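Local coordinates for protein putative NADH-depentdent flavin oxidoreductase (Cupriavidus metallidurans, PDB 5OCS) that is an FMN-dependent ene-reductase of the Old Yellow Enzyme family, probably acting as an NADPH dehydrogenase, at residues Ser61-Thr69 with Pro125-Pro133; Ala96-Lys107 with Glu173-Leu184. All blocks are in the same frame, centred on the assembly; numbering follows the deposited sequence.

Interaction 1 of 2, residues Ser61-Thr69 with Pro125-Pro133; sequences SPEGRITPT and PRGWQTFAP
The carbonyl oxygen of Glu63 is gripped by two donors, an indole N-H of the facing loop and a water. Trp128 NE1 donates to Glu63 O at 2.9 Å (N-H...O 146°), tilted well off the carbonyl plane, and the water accepts from the backbone N of Phe131. One backbone atom thus ties a side chain and a main chain to the turn that begins at Ser61. CG of Trp128 stands between its backbone N and carbonyl carbon (chi1 66°), which carries the indole across to 61-69, where it lies among Pro62 O, Arg65 and Pro68. Arg65 lies over one face, its guanidinium only 11° from parallel, with Arg65 NH2 4.0 Å from Trp128 CZ3. Arg65 NE helps to set the rotation of that group, meeting a lone pair of Pro62 O at 2.9 Å in an almost straight bond; the same oxygen also accepts from Arg65 N. The backbone carbonyl carbon of Thr67 lies at the indole edge, by CH2, and Pro68 CG packs 4.0 Å from Trp128 CZ3 as well as against Arg126. At the other end Glu63 CG touches Phe131 CD2 at 4.0 Å, while the Glu63 carboxylate forms a salt bridge with Lys155 of helix 150-169. Loops at the active-site end of the TIM barrel meet here: 61-69, between strand 52-59 and helix 76-92, and the excursion into strand 131-132, which pairs with strand 146-147.

Interaction 2 of 2, residues Ala96-Lys107 with Glu173-Leu184; sequences AVTIQLAHAGRK and EGIEVHGAHGYL
Backbone hydrogen bonds of a parallel sheet join 96-102 to 175-179: Ile99 N to Gly174 O, Glu176 N to Ile99 O, Leu101 N to Glu176 O, and His178 N to Leu101 O. Farther along, Leu184 N bonds His103 O at 2.9 Å, linking the loop after the strand to the first turn of helix 184-189. Side-chain polar bonds lie at either extreme of the contact. Glu173 OE1 takes a nearly straight bond from Val97 N (2.8 Å), met from above the carboxylate plane, and also pairs with Arg90; Lys107 NZ reaches His181 O at 2.7 Å. Midway, the extended Gln100, an FMN-binding residue, gives NE2 to the anti side of Glu176 OE2 at 2.9 Å, an oxygen that also meets Arg231, while Glu176 OE1 is hydrogen-bonded to His263 and Trp229. Stacking adds to this network: the Gln100 amide lies over one face of His178, 25° from parallel, with Gln100 OE1 3.2 Å from His178 CD2. A separate CH-pi contact sets Leu184 CD2 over His103, whose ND1 accepts from Gly105 N in the ring plane. Apolar contacts occupy the other sheet face, where Leu101 CD1 meets Ile175 CG2 at 3.8 Å. These are the third and fourth strands of the eight-stranded TIM barrel, with strand 52-59 beside 96-102, strand 228-233 beside 175-179, and helix 150-169 packed on Leu101, Ile175 and Leu184.

Overall arrangement
The two contacts illustrate how a TIM barrel ties loops to its core: interaction 2 pairs neighbouring barrel strands, and interaction 1 joins loops beyond them, with centres about 15 Å apart. They meet where strand 96-102 runs out, at a probable hydrogen bond between Gly64 O and Ala104 N (2.8 Å). Beside it, Gly64 CA packs 3.6 Å from His103 CE1, and Ile66 CD1 lies 3.3 Å from Tyr183 OH. Within the FMN site, the side chain of Gln100 is about 3 Å from that of Ala57, and that of Glu176 about 3 Å from that of Arg231. Interaction 1 lies at the periphery of that site, the side chain of Thr67 being about 7 Å from that of Cys25.

Interaction 1 of 2, residues Ser61-Thr69 with Pro125-Pro133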
ATOM      1  N   SER D  61      11.603  20.850  15.411  1.00 10.79           N
ATOM      2  CA  SER D  61      13.020  21.228  15.426  1.00 10.78           C
ATOM      3  C   SER D  61      13.770  19.947  15.495  1.00 11.49           C
ATOM      4  O   SER D  61      13.228  18.931  15.921  1.00 10.58           O
ATOM      5  CB  SER D  61      13.330  22.104  16.657  1.00 10.86           C
ATOM      6  OG  SER D  61      13.090  21.424  17.883  1.00 11.00           O
ATOM      7  N   PRO D  62      15.041  19.975  15.127  1.00 12.04           N
ATOM      8  CA  PRO D  62      15.806  18.729  15.228  1.00 12.37           C
ATOM      9  C   PRO D  62      15.857  18.182  16.649  1.00 12.11           C
ATOM     10  O   PRO D  62      15.756  16.988  16.835  1.00 11.52           O
ATOM     11  CB  PRO D  62      17.234  19.151  14.832  1.00 12.99           C
ATOM     12  CG  PRO D  62      17.155  20.529  14.313  1.00 13.64           C
ATOM     13  CD  PRO D  62      15.784  21.085  14.502  1.00 12.81           C
ATOM     14  N   GLU D  63      16.052  19.064  17.630  1.00 11.98           N
ATOM     15  CA  GLU D  63      16.120  18.673  19.060  1.00 11.87           C
ATOM     16  C   GLU D  63      14.821  18.100  19.606  1.00 11.58           C
ATOM     17  O   GLU D  63      14.822  17.423  20.627  1.00 11.98           O
ATOM     18  CB  GLU D  63      16.644  19.835  19.976  1.00 12.26           C
ATOM     19  CG  GLU D  63      15.749  21.050  20.225  1.00 12.34           C
ATOM     20  CD  GLU D  63      15.877  22.151  19.179  1.00 12.67           C
ATOM     21  OE1 GLU D  63      16.348  21.878  18.058  1.00 14.78           O
ATOM     22  OE2 GLU D  63      15.494  23.289  19.463  1.00 15.03           O
ATOM     23  N   GLY D  64      13.708  18.391  18.934  1.00 11.86           N
ATOM     24  CA  GLY D  64      12.429  17.904  19.303  1.00 11.13           C
ATOM     25  C   GLY D  64      12.057  16.565  18.704  1.00 11.21           C
ATOM     26  O   GLY D  64      10.995  16.028  19.029  1.00 10.09           O
ATOM     27  N   ARG D  65      12.930  15.985  17.887  1.00 10.55           N
ATOM     28  CA  ARG D  65      12.691  14.647  17.338  1.00 10.81           C
ATOM     29  C   ARG D  65      12.739  13.611  18.435  1.00 10.83           C
ATOM     30  O   ARG D  65      13.575  13.714  19.346  1.00 12.04           O
ATOM     31  CB  ARG D  65      13.788  14.311  16.339  1.00 11.21           C
ATOM     32  CG  ARG D  65      13.687  15.090  15.056  1.00 11.31           C
ATOM     33  CD  ARG D  65      14.799  14.714  14.099  1.00 11.72           C
ATOM     34  NE  ARG D  65      16.065  15.247  14.583  1.00 11.60           N
ATOM     35  CZ  ARG D  65      17.248  15.033  14.005  1.00 13.13           C
ATOM     36  NH1 ARG D  65      17.339  14.289  12.925  1.00 12.27           N
ATOM     37  NH2 ARG D  65      18.365  15.559  14.536  1.00 13.76           N
ATOM     38  N   ILE D  66      11.900  12.580  18.327  1.00 10.15           N
ATOM     39  CA  ILE D  66      12.028  11.432  19.218  1.00 10.47           C
ATOM     40  C   ILE D  66      13.357  10.723  18.949  1.00 10.69           C
ATOM     41  O   ILE D  66      14.134  10.421  19.877  1.00 10.52           O
ATOM     42  CB  ILE D  66      10.872  10.443  19.046  1.00 11.23           C
ATOM     43  CG1 ILE D  66       9.499  11.156  19.254  1.00 11.15           C
ATOM     44  CG2 ILE D  66      11.016   9.303  20.050  1.00 11.26           C
ATOM     45  CD1 ILE D  66       8.399  10.397  18.518  1.00 11.46           C
ATOM     46  N   THR D  67      13.639  10.490  17.680  1.00 10.91           N
ATOM     47  CA  THR D  67      14.802   9.704  17.239  1.00 10.92           C
ATOM     48  C   THR D  67      15.499  10.412  16.095  1.00 11.71           C
ATOM     49  O   THR D  67      14.925  11.329  15.445  1.00 11.17           O
ATOM     50  CB  THR D  67      14.457   8.295  16.698  1.00 10.89           C
ATOM     51  OG1 THR D  67      13.928   8.386  15.365  1.00 11.04           O
ATOM     52  CG2 THR D  67      13.417   7.634  17.595  1.00 11.11           C
ATOM     53  N   PRO D  68      16.713   9.937  15.772  1.00 10.91           N
ATOM     54  CA  PRO D  68      17.392  10.568  14.642  1.00 11.08           C
ATOM     55  C   PRO D  68      16.749  10.361  13.277  1.00 11.30           C
ATOM     56  O   PRO D  68      17.118  11.053  12.307  1.00 11.89           O
ATOM     57  CB  PRO D  68      18.803   9.950  14.687  1.00 11.52           C
ATOM     58  CG  PRO D  68      18.970   9.572  16.110  1.00 10.95           C
ATOM     59  CD  PRO D  68      17.643   9.117  16.589  1.00 10.92           C
ATOM     60  N   THR D  69      15.778   9.449  13.190  1.00 10.92           N
ATOM     61  CA  THR D  69      15.084   9.224  11.926  1.00 10.57           C
ATOM     62  C   THR D  69      13.601   9.632  11.967  1.00  9.94           C
ATOM     63  O   THR D  69      12.843   9.233  11.090  1.00  9.13           O
ATOM     64  CB  THR D  69      15.270   7.790  11.451  1.00 11.00           C
ATOM     65  OG1 THR D  69      14.917   6.867  12.462  1.00 11.62           O
ATOM     66  CG2 THR D  69      16.712   7.515  11.060  1.00 12.38           C
ATOM     67  N   PRO D 125      27.374   9.304  19.178  1.00 37.23           N
ATOM     68  CA  PRO D 125      27.024   9.603  17.789  1.00 37.11           C
ATOM     69  C   PRO D 125      25.507   9.646  17.635  1.00 33.42           C
ATOM     70  O   PRO D 125      24.805   8.798  18.204  1.00 35.04           O
ATOM     71  CB  PRO D 125      27.628   8.428  16.982  1.00 38.66           C
ATOM     72  CG  PRO D 125      28.657   7.833  17.879  1.00 38.98           C
ATOM     73  CD  PRO D 125      28.124   8.039  19.273  1.00 38.69           C
ATOM     74  N   ARG D 126      25.032  10.667  16.932  1.00 29.21           N
ATOM     75  CA  ARG D 126      23.595  10.904  16.678  1.00 26.66           C
ATOM     76  C   ARG D 126      22.809  11.495  17.842  1.00 23.15           C
ATOM     77  O   ARG D 126      21.695  11.913  17.622  1.00 23.73           O
ATOM     78  CB  ARG D 126      22.876   9.634  16.144  1.00 26.13           C
ATOM     79  CG  ARG D 126      23.502   9.045  14.863  1.00 26.88           C
ATOM     80  CD  ARG D 126      22.909   7.681  14.484  1.00 24.73           C
ATOM     81  NE  ARG D 126      23.159   6.773  15.589  1.00 24.40           N
ATOM     82  CZ  ARG D 126      22.248   6.162  16.353  1.00 24.13           C
ATOM     83  NH1 ARG D 126      20.945   6.232  16.113  1.00 21.48           N
ATOM     84  NH2 ARG D 126      22.669   5.440  17.376  1.00 24.24           N
ATOM     85  N   GLY D 127      23.388  11.564  19.049  1.00 22.14           N
ATOM     86  CA  GLY D 127      22.681  12.011  20.244  1.00 21.57           C
ATOM     87  C   GLY D 127      22.662  13.517  20.374  1.00 20.57           C
ATOM     88  O   GLY D 127      23.419  14.219  19.708  1.00 20.44           O
ATOM     89  N   TRP D 128      21.778  14.019  21.227  1.00 17.97           N
ATOM     90  CA  TRP D 128      21.708  15.462  21.499  1.00 17.18           C
ATOM     91  C   TRP D 128      21.114  15.813  22.825  1.00 17.05           C
ATOM     92  O   TRP D 128      20.409  15.014  23.436  1.00 15.97           O
ATOM     93  CB  TRP D 128      20.967  16.204  20.395  1.00 17.59           C
ATOM     94  CG  TRP D 128      19.481  15.885  20.247  1.00 15.74           C
ATOM     95  CD1 TRP D 128      18.456  16.464  20.910  1.00 15.78           C
ATOM     96  CD2 TRP D 128      18.894  14.911  19.375  1.00 15.45           C
ATOM     97  NE1 TRP D 128      17.258  15.937  20.499  1.00 14.88           N
ATOM     98  CE2 TRP D 128      17.502  14.985  19.548  1.00 14.23           C
ATOM     99  CE3 TRP D 128      19.408  14.021  18.420  1.00 15.64           C
ATOM    100  CZ2 TRP D 128      16.628  14.197  18.807  1.00 13.92           C
ATOM    101  CZ3 TRP D 128      18.528  13.217  17.715  1.00 15.31           C
ATOM    102  CH2 TRP D 128      17.160  13.332  17.894  1.00 13.88           C
ATOM    103  N   GLN D 129      21.425  17.024  23.296  1.00 17.56           N
ATOM    104  CA  GLN D 129      20.841  17.517  24.545  1.00 19.43           C
ATOM    105  C   GLN D 129      19.324  17.750  24.394  1.00 17.86           C
ATOM    106  O   GLN D 129      18.888  18.411  23.437  1.00 17.38           O
ATOM    107  CB  GLN D 129      21.505  18.818  25.000  1.00 22.05           C
ATOM    108  CG  GLN D 129      20.998  19.265  26.385  1.00 25.15           C
ATOM    109  CD  GLN D 129      21.364  18.239  27.467  1.00 30.43           C
ATOM    110  OE1 GLN D 129      22.545  18.021  27.727  1.00 31.78           O
ATOM    111  NE2 GLN D 129      20.351  17.558  28.063  1.00 32.90           N
ATOM    112  N   THR D 130      18.550  17.202  25.342  1.00 16.80           N
ATOM    113  CA  THR D 130      17.081  17.290  25.347  1.00 15.71           C
ATOM    114  C   THR D 130      16.629  18.410  26.283  1.00 15.24           C
ATOM    115  O   THR D 130      17.394  18.862  27.142  1.00 15.20           O
ATOM    116  CB  THR D 130      16.468  15.938  25.758  1.00 15.48           C
ATOM    117  OG1 THR D 130      16.876  15.610  27.107  1.00 15.85           O
ATOM    118  CG2 THR D 130      16.924  14.861  24.794  1.00 14.85           C
ATOM    119  N   PHE D 131      15.394  18.848  26.109  1.00 14.29           N
ATOM    120  CA  PHE D 131      14.818  19.954  26.833  1.00 14.61           C
ATOM    121  C   PHE D 131      13.474  19.545  27.409  1.00 14.85           C
ATOM    122  O   PHE D 131      12.746  18.704  26.823  1.00 12.75           O
ATOM    123  CB  PHE D 131      14.662  21.166  25.883  1.00 15.67           C
ATOM    124  CG  PHE D 131      15.984  21.656  25.368  1.00 18.39           C
ATOM    125  CD1 PHE D 131      16.806  22.433  26.187  1.00 20.33           C
ATOM    126  CD2 PHE D 131      16.489  21.216  24.151  1.00 18.95           C
ATOM    127  CE1 PHE D 131      18.069  22.834  25.751  1.00 21.50           C
ATOM    128  CE2 PHE D 131      17.746  21.610  23.703  1.00 20.49           C
ATOM    129  CZ  PHE D 131      18.544  22.424  24.507  1.00 21.46           C
ATOM    130  N   ALA D 132      13.128  20.161  28.531  1.00 13.74           N
ATOM    131  CA  ALA D 132      11.938  19.795  29.289  1.00 13.57           C
ATOM    132  C   ALA D 132      11.520  20.891  30.247  1.00 14.35           C
ATOM    133  O   ALA D 132      12.290  21.855  30.492  1.00 15.16           O
ATOM    134  CB  ALA D 132      12.214  18.507  30.077  1.00 13.32           C
ATOM    135  N   PRO D 133      10.321  20.746  30.835  1.00 13.65           N
ATOM    136  CA  PRO D 133       9.989  21.776  31.818  1.00 14.34           C
ATOM    137  C   PRO D 133      10.953  21.798  33.008  1.00 16.32           C
ATOM    138  O   PRO D 133      11.235  22.869  33.560  1.00 15.55           O
ATOM    139  CB  PRO D 133       8.581  21.405  32.259  1.00 13.79           C
ATOM    140  CG  PRO D 133       8.367  19.998  31.816  1.00 13.34           C
ATOM    141  CD  PRO D 133       9.157  19.891  30.528  1.00 13.83           C
TER
HETATM  142  O   HOH W   1      14.187  17.804  23.565  1.00 12.25           O

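Interaction 2 of 2, residues Ala96-Lys107 with Glu173-Leu184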
ATOM      1  N   ALA D  96      -8.763  13.412   3.508  1.00  8.31           N
ATOM      2  CA  ALA D  96      -8.298  14.604   4.208  1.00  8.33           C
ATOM      3  C   ALA D  96      -6.965  14.295   4.844  1.00  8.48           C
ATOM      4  O   ALA D  96      -6.837  13.277   5.500  1.00  7.98           O
ATOM      5  CB  ALA D  96      -9.297  14.981   5.317  1.00  8.83           C
ATOM      6  N   VAL D  97      -5.995  15.142   4.578  1.00  8.11           N
ATOM      7  CA  VAL D  97      -4.626  14.942   5.036  1.00  8.37           C
ATOM      8  C   VAL D  97      -4.319  15.985   6.078  1.00  8.13           C
ATOM      9  O   VAL D  97      -4.361  17.158   5.789  1.00  8.34           O
ATOM     10  CB  VAL D  97      -3.633  14.953   3.873  1.00  8.72           C
ATOM     11  CG1 VAL D  97      -2.240  14.728   4.384  1.00  9.60           C
ATOM     12  CG2 VAL D  97      -3.999  13.853   2.893  1.00  9.12           C
ATOM     13  N   THR D  98      -3.943  15.530   7.277  1.00  7.57           N
ATOM     14  CA  THR D  98      -3.592  16.392   8.403  1.00  7.92           C
ATOM     15  C   THR D  98      -2.260  15.920   8.966  1.00  7.84           C
ATOM     16  O   THR D  98      -1.744  14.856   8.580  1.00  8.30           O
ATOM     17  CB  THR D  98      -4.685  16.348   9.492  1.00  7.63           C
ATOM     18  OG1 THR D  98      -4.837  15.012  10.017  1.00  8.05           O
ATOM     19  CG2 THR D  98      -6.036  16.807   8.850  1.00  7.64           C
ATOM     20  N   ILE D  99      -1.709  16.655   9.917  1.00  7.91           N
ATOM     21  CA  ILE D  99      -0.382  16.338  10.418  1.00  7.95           C
ATOM     22  C   ILE D  99      -0.301  16.570  11.923  1.00  7.84           C
ATOM     23  O   ILE D  99      -0.875  17.516  12.447  1.00  8.55           O
ATOM     24  CB  ILE D  99       0.713  17.145   9.685  1.00  7.76           C
ATOM     25  CG1 ILE D  99       2.109  16.584   9.972  1.00  7.85           C
ATOM     26  CG2 ILE D  99       0.612  18.677   9.956  1.00  7.75           C
ATOM     27  CD1 ILE D  99       3.120  17.037   8.947  1.00  8.11           C
ATOM     28  N   GLN D 100       0.409  15.694  12.608  1.00  8.61           N
ATOM     29  CA  GLN D 100       0.686  15.835  14.056  1.00  8.28           C
ATOM     30  C   GLN D 100       2.011  16.547  14.240  1.00  8.10           C
ATOM     31  O   GLN D 100       3.061  16.059  13.794  1.00  8.30           O
ATOM     32  CB  GLN D 100       0.707  14.462  14.721  1.00  8.81           C
ATOM     33  CG  GLN D 100       0.837  14.533  16.218  1.00  9.34           C
ATOM     34  CD  GLN D 100       1.060  13.185  16.813  1.00  9.19           C
ATOM     35  OE1 GLN D 100       2.125  12.583  16.629  1.00  9.65           O
ATOM     36  NE2 GLN D 100       0.087  12.714  17.581  1.00  8.99           N
ATOM     37  N   LEU D 101       1.977  17.764  14.790  1.00  8.27           N
ATOM     38  CA  LEU D 101       3.199  18.478  15.075  1.00  7.75           C
ATOM     39  C   LEU D 101       3.617  18.135  16.507  1.00  8.24           C
ATOM     40  O   LEU D 101       2.777  18.108  17.426  1.00  7.96           O
ATOM     41  CB  LEU D 101       2.973  19.967  14.909  1.00  8.22           C
ATOM     42  CG  LEU D 101       2.745  20.502  13.510  1.00  8.70           C
ATOM     43  CD1 LEU D 101       2.640  22.024  13.593  1.00  9.18           C
ATOM     44  CD2 LEU D 101       3.839  20.085  12.517  1.00  9.11           C
ATOM     45  N   ALA D 102       4.912  17.926  16.689  1.00  7.88           N
ATOM     46  CA  ALA D 102       5.428  17.266  17.877  1.00  8.63           C
ATOM     47  C   ALA D 102       6.763  17.822  18.336  1.00  8.58           C
ATOM     48  O   ALA D 102       7.527  18.383  17.585  1.00  9.20           O
ATOM     49  CB  ALA D 102       5.564  15.783  17.599  1.00  8.74           C
ATOM     50  N   HIS D 103       7.019  17.636  19.624  1.00  9.04           N
ATOM     51  CA  HIS D 103       8.309  17.871  20.237  1.00  9.59           C
ATOM     52  C   HIS D 103       8.396  16.864  21.408  1.00  9.32           C
ATOM     53  O   HIS D 103       7.507  16.836  22.267  1.00  8.78           O
ATOM     54  CB  HIS D 103       8.370  19.286  20.772  1.00 10.44           C
ATOM     55  CG  HIS D 103       9.742  19.714  21.181  1.00 10.44           C
ATOM     56  ND1 HIS D 103      10.468  19.067  22.158  1.00 11.03           N
ATOM     57  CD2 HIS D 103      10.493  20.757  20.785  1.00 10.98           C
ATOM     58  CE1 HIS D 103      11.626  19.679  22.319  1.00 11.46           C
ATOM     59  NE2 HIS D 103      11.660  20.713  21.491  1.00 11.36           N
ATOM     60  N   ALA D 104       9.412  16.020  21.380  1.00  9.24           N
ATOM     61  CA  ALA D 104       9.560  14.886  22.329  1.00  9.68           C
ATOM     62  C   ALA D 104      10.021  15.283  23.742  1.00  9.73           C
ATOM     63  O   ALA D 104       9.913  14.502  24.669  1.00  9.52           O
ATOM     64  CB  ALA D 104      10.549  13.867  21.777  1.00  9.37           C
ATOM     65  N   GLY D 105      10.561  16.479  23.887  1.00  9.85           N
ATOM     66  CA  GLY D 105      10.937  16.994  25.191  1.00 10.75           C
ATOM     67  C   GLY D 105      12.031  16.092  25.718  1.00 10.96           C
ATOM     68  O   GLY D 105      12.954  15.737  24.992  1.00 10.31           O
ATOM     69  N   ARG D 106      11.921  15.689  26.987  1.00 11.56           N
ATOM     70  CA  ARG D 106      12.923  14.814  27.571  1.00 12.20           C
ATOM     71  C   ARG D 106      13.020  13.439  26.972  1.00 13.18           C
ATOM     72  O   ARG D 106      13.962  12.737  27.286  1.00 15.40           O
ATOM     73  CB  ARG D 106      12.749  14.679  29.090  1.00 12.35           C
ATOM     74  CG  ARG D 106      11.586  13.787  29.484  1.00 12.19           C
ATOM     75  CD  ARG D 106      11.250  14.019  30.938  1.00 12.65           C
ATOM     76  NE  ARG D 106      10.150  13.191  31.413  1.00 12.54           N
ATOM     77  CZ  ARG D 106       9.938  12.875  32.701  1.00 14.53           C
ATOM     78  NH1 ARG D 106      10.805  13.271  33.654  1.00 14.79           N
ATOM     79  NH2 ARG D 106       8.871  12.113  33.018  1.00 13.56           N
ATOM     80  N   LYS D 107      12.041  13.025  26.166  1.00 12.43           N
ATOM     81  CA  LYS D 107      12.069  11.726  25.514  1.00 13.61           C
ATOM     82  C   LYS D 107      12.777  11.742  24.150  1.00 12.77           C
ATOM     83  O   LYS D 107      12.872  10.692  23.467  1.00 12.84           O
ATOM     84  CB  LYS D 107      10.650  11.226  25.342  1.00 14.12           C
ATOM     85  CG  LYS D 107       9.980  10.806  26.635  1.00 16.58           C
ATOM     86  CD  LYS D 107       8.594  10.284  26.256  1.00 17.93           C
ATOM     87  CE  LYS D 107       8.044   9.348  27.277  1.00 20.34           C
ATOM     88  NZ  LYS D 107       6.853   8.624  26.735  1.00 20.04           N
ATOM     89  N   GLU D 173      -4.314  19.989   5.653  1.00  9.20           N
ATOM     90  CA  GLU D 173      -5.675  20.469   5.897  1.00  9.46           C
ATOM     91  C   GLU D 173      -6.024  20.640   7.364  1.00 10.01           C
ATOM     92  O   GLU D 173      -7.116  21.123   7.694  1.00 10.64           O
ATOM     93  CB  GLU D 173      -6.639  19.524   5.239  1.00  9.72           C
ATOM     94  CG  GLU D 173      -6.572  19.625   3.718  1.00 10.13           C
ATOM     95  CD  GLU D 173      -7.179  18.431   3.015  1.00 10.92           C
ATOM     96  OE1 GLU D 173      -6.523  17.380   2.958  1.00 10.86           O
ATOM     97  OE2 GLU D 173      -8.366  18.534   2.594  1.00 11.88           O
ATOM     98  N   GLY D 174      -5.109  20.266   8.250  1.00  9.95           N
ATOM     99  CA  GLY D 174      -5.355  20.355   9.661  1.00  9.49           C
ATOM    100  C   GLY D 174      -4.119  20.012  10.464  1.00  9.55           C
ATOM    101  O   GLY D 174      -3.188  19.369   9.960  1.00  8.50           O
ATOM    102  N   ILE D 175      -4.111  20.443  11.724  1.00  9.46           N
ATOM    103  CA  ILE D 175      -2.960  20.164  12.600  1.00 10.07           C
ATOM    104  C   ILE D 175      -3.429  19.570  13.929  1.00  9.78           C
ATOM    105  O   ILE D 175      -4.340  20.086  14.599  1.00 10.10           O
ATOM    106  CB  ILE D 175      -2.129  21.418  12.916  1.00 11.28           C
ATOM    107  CG1 ILE D 175      -1.376  21.912  11.658  1.00 12.23           C
ATOM    108  CG2 ILE D 175      -1.078  21.133  14.011  1.00 10.82           C
ATOM    109  CD1 ILE D 175      -0.685  23.234  11.835  1.00 14.27           C
ATOM    110  N   GLU D 176      -2.812  18.465  14.299  1.00  9.05           N
ATOM    111  CA  GLU D 176      -2.949  17.904  15.642  1.00  9.44           C
ATOM    112  C   GLU D 176      -1.721  18.265  16.444  1.00  9.25           C
ATOM    113  O   GLU D 176      -0.588  17.897  16.087  1.00  9.25           O
ATOM    114  CB  GLU D 176      -3.106  16.385  15.563  1.00  8.91           C
ATOM    115  CG  GLU D 176      -3.104  15.713  16.936  1.00  9.46           C
ATOM    116  CD  GLU D 176      -3.559  14.271  16.894  1.00  9.78           C
ATOM    117  OE1 GLU D 176      -4.714  14.013  16.488  1.00 10.07           O
ATOM    118  OE2 GLU D 176      -2.742  13.404  17.293  1.00 11.39           O
ATOM    119  N   VAL D 177      -1.913  19.022  17.522  1.00  9.60           N
ATOM    120  CA  VAL D 177      -0.765  19.420  18.339  1.00  9.34           C
ATOM    121  C   VAL D 177      -0.637  18.290  19.354  1.00  9.47           C
ATOM    122  O   VAL D 177      -1.600  17.904  20.034  1.00  9.80           O
ATOM    123  CB  VAL D 177      -1.024  20.763  19.075  1.00  9.15           C
ATOM    124  CG1 VAL D 177       0.089  21.059  20.049  1.00  9.26           C
ATOM    125  CG2 VAL D 177      -1.167  21.891  18.060  1.00  9.48           C
ATOM    126  N   HIS D 178       0.557  17.755  19.454  1.00  9.19           N
ATOM    127  CA  HIS D 178       0.796  16.570  20.260  1.00 10.16           C
ATOM    128  C   HIS D 178       1.013  16.948  21.723  1.00 10.33           C
ATOM    129  O   HIS D 178       2.080  17.396  22.078  1.00 13.18           O
ATOM    130  CB  HIS D 178       1.996  15.800  19.721  1.00  9.66           C
ATOM    131  CG  HIS D 178       2.053  14.362  20.151  1.00 10.94           C
ATOM    132  ND1 HIS D 178       1.299  13.848  21.186  1.00 11.31           N
ATOM    133  CD2 HIS D 178       2.780  13.323  19.672  1.00 11.10           C
ATOM    134  CE1 HIS D 178       1.562  12.560  21.327  1.00 11.79           C
ATOM    135  NE2 HIS D 178       2.450  12.217  20.413  1.00 11.34           N
ATOM    136  N   GLY D 179      -0.007  16.722  22.532  1.00 10.30           N
ATOM    137  CA  GLY D 179       0.047  16.932  23.999  1.00 10.38           C
ATOM    138  C   GLY D 179       0.052  15.662  24.827  1.00 10.82           C
ATOM    139  O   GLY D 179      -0.236  15.710  26.016  1.00 11.11           O
ATOM    140  N   ALA D 180       0.406  14.518  24.246  1.00 10.42           N
ATOM    141  CA  ALA D 180       0.283  13.228  24.912  1.00  9.94           C
ATOM    142  C   ALA D 180       1.591  12.421  24.840  1.00 10.69           C
ATOM    143  O   ALA D 180       2.639  12.961  24.534  1.00 10.18           O
ATOM    144  CB  ALA D 180      -0.883  12.473  24.301  1.00 10.23           C
ATOM    145  N   HIS D 181       1.495  11.138  25.189  1.00 11.42           N
ATOM    146  CA  HIS D 181       2.596  10.150  25.102  1.00 12.86           C
ATOM    147  C   HIS D 181       3.861  10.558  25.861  1.00 12.37           C
ATOM    148  O   HIS D 181       4.981  10.178  25.514  1.00 12.82           O
ATOM    149  CB  HIS D 181       2.923   9.755  23.643  1.00 14.63           C
ATOM    150  CG  HIS D 181       3.521   8.375  23.530  1.00 17.59           C
ATOM    151  ND1 HIS D 181       2.764   7.226  23.642  1.00 18.61           N
ATOM    152  CD2 HIS D 181       4.801   7.961  23.377  1.00 18.44           C
ATOM    153  CE1 HIS D 181       3.549   6.166  23.546  1.00 19.70           C
ATOM    154  NE2 HIS D 181       4.792   6.584  23.386  1.00 19.26           N
ATOM    155  N   GLY D 182       3.679  11.329  26.911  1.00 11.14           N
ATOM    156  CA  GLY D 182       4.786  11.785  27.723  1.00 12.03           C
ATOM    157  C   GLY D 182       5.798  12.645  26.995  1.00 12.11           C
ATOM    158  O   GLY D 182       6.928  12.777  27.483  1.00 12.29           O
ATOM    159  N   TYR D 183       5.405  13.246  25.847  1.00 10.72           N
ATOM    160  CA  TYR D 183       6.258  14.166  25.125  1.00 10.62           C
ATOM    161  C   TYR D 183       6.205  15.579  25.735  1.00 10.81           C
ATOM    162  O   TYR D 183       5.658  15.782  26.836  1.00 10.02           O
ATOM    163  CB  TYR D 183       5.967  14.119  23.609  1.00 10.53           C
ATOM    164  CG  TYR D 183       6.306  12.771  23.000  1.00 10.95           C
ATOM    165  CD1 TYR D 183       7.543  12.137  23.269  1.00 10.48           C
ATOM    166  CD2 TYR D 183       5.414  12.120  22.173  1.00 11.04           C
ATOM    167  CE1 TYR D 183       7.861  10.899  22.728  1.00 11.16           C
ATOM    168  CE2 TYR D 183       5.735  10.903  21.584  1.00 11.05           C
ATOM    169  CZ  TYR D 183       6.951  10.282  21.873  1.00 11.36           C
ATOM    170  OH  TYR D 183       7.268   9.060  21.311  1.00 10.91           O
ATOM    171  N   LEU D 184       6.763  16.567  25.050  1.00  9.92           N
ATOM    172  CA  LEU D 184       7.049  17.831  25.721  1.00 10.77           C
ATOM    173  C   LEU D 184       5.846  18.477  26.409  1.00 10.83           C
ATOM    174  O   LEU D 184       5.904  18.905  27.600  1.00 11.18           O
ATOM    175  CB  LEU D 184       7.681  18.825  24.741  1.00 10.79           C
ATOM    176  CG  LEU D 184       7.968  20.179  25.373  1.00 11.28           C
ATOM    177  CD1 LEU D 184       9.127  20.045  26.326  1.00 11.47           C
ATOM    178  CD2 LEU D 184       8.119  21.313  24.349  1.00 11.58           C
TER
HETATM  179  O   HOH W   2       4.575  17.668  22.773  1.00 13.96           O
HETATM  180  O   HOH W   3       7.968  11.988  29.857  1.00 14.32           O